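Local structure of endoglucanase (Komagataeibacter sucrofermentans, 6VC5) at residues P227-W232 against T306-I311. The protein probably hydrolyses internal beta-1,4-glucosidic linkages in cellulose and related beta-glucans, as a member of glycoside hydrolase family 8. Residues are numbered along the deposited sequence; the frame is centred on the assembly and turned at random.
Sequences PLYLSW and TMLAYI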
loop_
_atom_site.group_PDB
_atom_site.type_symbol
_atom_site.label_atom_id
_atom_site.label_comp_id
_atom_site.label_asym_id
_atom_site.label_seq_id
_atom_site.Cartn_x
_atom_site.Cartn_y
_atom_site.Cartn_z
ATOM N N PRO A 227 0.158 -8.386 5.770
ATOM C CA PRO A 227 -0.705 -9.575 5.708
ATOM C C PRO A 227 -1.872 -9.405 4.744
ATOM O O PRO A 227 -2.262 -10.374 4.082
ATOM C CB PRO A 227 -1.154 -9.765 7.169
ATOM C CG PRO A 227 -0.941 -8.413 7.819
ATOM C CD PRO A 227 0.278 -7.865 7.145
ATOM N N LEU A 228 -2.399 -8.185 4.596
ATOM C CA LEU A 228 -3.491 -7.967 3.649
ATOM C C LEU A 228 -3.047 -8.193 2.205
ATOM O O LEU A 228 -3.711 -8.913 1.451
ATOM C CB LEU A 228 -4.075 -6.571 3.823
ATOM C CG LEU A 228 -5.316 -6.371 2.945
ATOM C CD1 LEU A 228 -6.449 -7.283 3.403
ATOM C CD2 LEU A 228 -5.741 -4.924 2.966
ATOM N N TYR A 229 -1.924 -7.587 1.796
ATOM C CA TYR A 229 -1.479 -7.743 0.410
ATOM C C TYR A 229 -1.093 -9.185 0.104
ATOM O O TYR A 229 -1.363 -9.678 -1.000
ATOM C CB TYR A 229 -0.327 -6.784 0.085
ATOM C CG TYR A 229 -0.737 -5.330 -0.072
ATOM C CD1 TYR A 229 -1.851 -4.981 -0.833
ATOM C CD2 TYR A 229 0.012 -4.305 0.511
ATOM C CE1 TYR A 229 -2.225 -3.662 -0.988
ATOM C CE2 TYR A 229 -0.362 -2.978 0.354
ATOM C CZ TYR A 229 -1.481 -2.673 -0.392
ATOM O OH TYR A 229 -1.861 -1.358 -0.557
ATOM N N LEU A 230 -0.454 -9.876 1.062
ATOM C CA LEU A 230 -0.085 -11.276 0.855
ATOM C C LEU A 230 -1.322 -12.152 0.716
ATOM O O LEU A 230 -1.375 -13.026 -0.160
ATOM C CB LEU A 230 0.772 -11.772 2.016
ATOM C CG LEU A 230 2.179 -11.190 2.113
ATOM C CD1 LEU A 230 2.874 -11.738 3.365
ATOM C CD2 LEU A 230 2.975 -11.500 0.862
ATOM N N SER A 231 -2.327 -11.932 1.565
ATOM C CA SER A 231 -3.565 -12.702 1.450
ATOM C C SER A 231 -4.260 -12.421 0.121
ATOM O O SER A 231 -4.674 -13.347 -0.590
ATOM C CB SER A 231 -4.491 -12.373 2.617
ATOM O OG SER A 231 -5.655 -13.179 2.553
ATOM N N TRP A 232 -4.377 -11.142 -0.233
ATOM C CA TRP A 232 -5.067 -10.734 -1.455
ATOM C C TRP A 232 -4.429 -11.373 -2.687
ATOM O O TRP A 232 -5.133 -11.847 -3.589
ATOM C CB TRP A 232 -4.977 -9.210 -1.499
ATOM C CG TRP A 232 -5.655 -8.447 -2.590
ATOM C CD1 TRP A 232 -6.262 -8.929 -3.717
ATOM C CD2 TRP A 232 -5.767 -7.027 -2.647
ATOM N NE1 TRP A 232 -6.754 -7.876 -4.472
ATOM C CE2 TRP A 232 -6.455 -6.700 -3.831
ATOM C CE3 TRP A 232 -5.355 -5.995 -1.796
ATOM C CZ2 TRP A 232 -6.731 -5.381 -4.191
ATOM C CZ3 TRP A 232 -5.625 -4.690 -2.153
ATOM C CH2 TRP A 232 -6.315 -4.393 -3.339
ATOM N N THR A 306 -9.962 -0.011 5.580
ATOM C CA THR A 306 -11.173 -0.818 5.509
ATOM C C THR A 306 -11.617 -1.015 4.064
ATOM O O THR A 306 -11.952 -2.134 3.658
ATOM C CB THR A 306 -12.260 -0.144 6.347
ATOM O OG1 THR A 306 -11.815 -0.049 7.708
ATOM C CG2 THR A 306 -13.570 -0.956 6.313
ATOM N N MET A 307 -11.583 0.051 3.252
ATOM C CA MET A 307 -11.925 -0.092 1.840
ATOM C C MET A 307 -11.005 -1.082 1.131
ATOM O O MET A 307 -11.472 -1.896 0.323
ATOM C CB MET A 307 -11.863 1.256 1.124
ATOM C CG MET A 307 -13.033 2.175 1.329
ATOM S SD MET A 307 -14.604 1.697 0.537
ATOM C CE MET A 307 -14.207 0.404 -0.651
ATOM N N LEU A 308 -9.698 -1.020 1.408
ATOM C CA LEU A 308 -8.763 -1.982 0.827
ATOM C C LEU A 308 -9.168 -3.412 1.181
ATOM O O LEU A 308 -9.078 -4.324 0.346
ATOM C CB LEU A 308 -7.366 -1.691 1.364
ATOM C CG LEU A 308 -6.392 -0.669 0.785
ATOM C CD1 LEU A 308 -5.956 -0.929 -0.659
ATOM C CD2 LEU A 308 -6.935 0.759 0.962
ATOM N N ALA A 309 -9.637 -3.626 2.414
ATOM C CA ALA A 309 -10.097 -4.956 2.808
ATOM C C ALA A 309 -11.335 -5.406 2.030
ATOM O O ALA A 309 -11.453 -6.588 1.690
ATOM C CB ALA A 309 -10.361 -4.989 4.307
ATOM N N TYR A 310 -12.286 -4.493 1.778
ATOM C CA TYR A 310 -13.444 -4.816 0.945
ATOM C C TYR A 310 -13.014 -5.244 -0.450
ATOM O O TYR A 310 -13.557 -6.204 -1.009
ATOM C CB TYR A 310 -14.379 -3.606 0.824
ATOM C CG TYR A 310 -15.383 -3.480 1.942
ATOM C CD1 TYR A 310 -16.614 -4.134 1.876
ATOM C CD2 TYR A 310 -15.111 -2.710 3.056
ATOM C CE1 TYR A 310 -17.535 -4.028 2.902
ATOM C CE2 TYR A 310 -16.027 -2.594 4.088
ATOM C CZ TYR A 310 -17.237 -3.256 4.006
ATOM O OH TYR A 310 -18.134 -3.134 5.048
ATOM N N ILE A 311 -12.032 -4.544 -1.021
ATOM C CA ILE A 311 -11.561 -4.860 -2.367
ATOM C C ILE A 311 -10.863 -6.212 -2.377
ATOM O O ILE A 311 -11.069 -7.028 -3.289
ATOM C CB ILE A 311 -10.697 -3.707 -2.913
ATOM C CG1 ILE A 311 -11.582 -2.475 -3.101
ATOM C CG2 ILE A 311 -10.030 -4.090 -4.243
ATOM C CD1 ILE A 311 -10.838 -1.225 -3.449
#
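L228 points at the facing helix and reaches it with one methyl: its CD2 lies 4.0 Å from CB of L308 and about as far from the backbone N of A309. With CG anti to the backbone N (chi1 -174°), CG is directed toward the facing helix, and the two leucine side chains cross at about a right angle. L228 and A309 also have the closest CA atoms across the two segments, 7.3 Å apart. One residue on, Y229 leaves its helix less directly, but the phenol end swings back, and OH comes within 4.1 Å of CD1 of L308; its side chain also touches L95 of helix 90-106. Both segments belong to the helical barrel of family 8, an (alpha/alpha)6 fold, and here helices 225-232 and 300-313 run nearly parallel, 13° apart, with local axes separated by 10.7 Å. A turn after L228, W232 reaches across with its indole, again with CG anti to the backbone N (chi1 -176°). The six-membered part of the ring does the touching. CZ3 meets CD1 of L308 at 4.1 Å, the methyl sitting at the ring edge near its plane, so this one methyl touches both the tyrosine hydroxyl and the indole. CZ2 approaches CG2 of I311 to 3.5 Å, and the two side chains lie side by side, pointing the same way. W102 of helix 90-106 touches both W232 and I311, while F42 of helix 33-46 packs on L308 and I311.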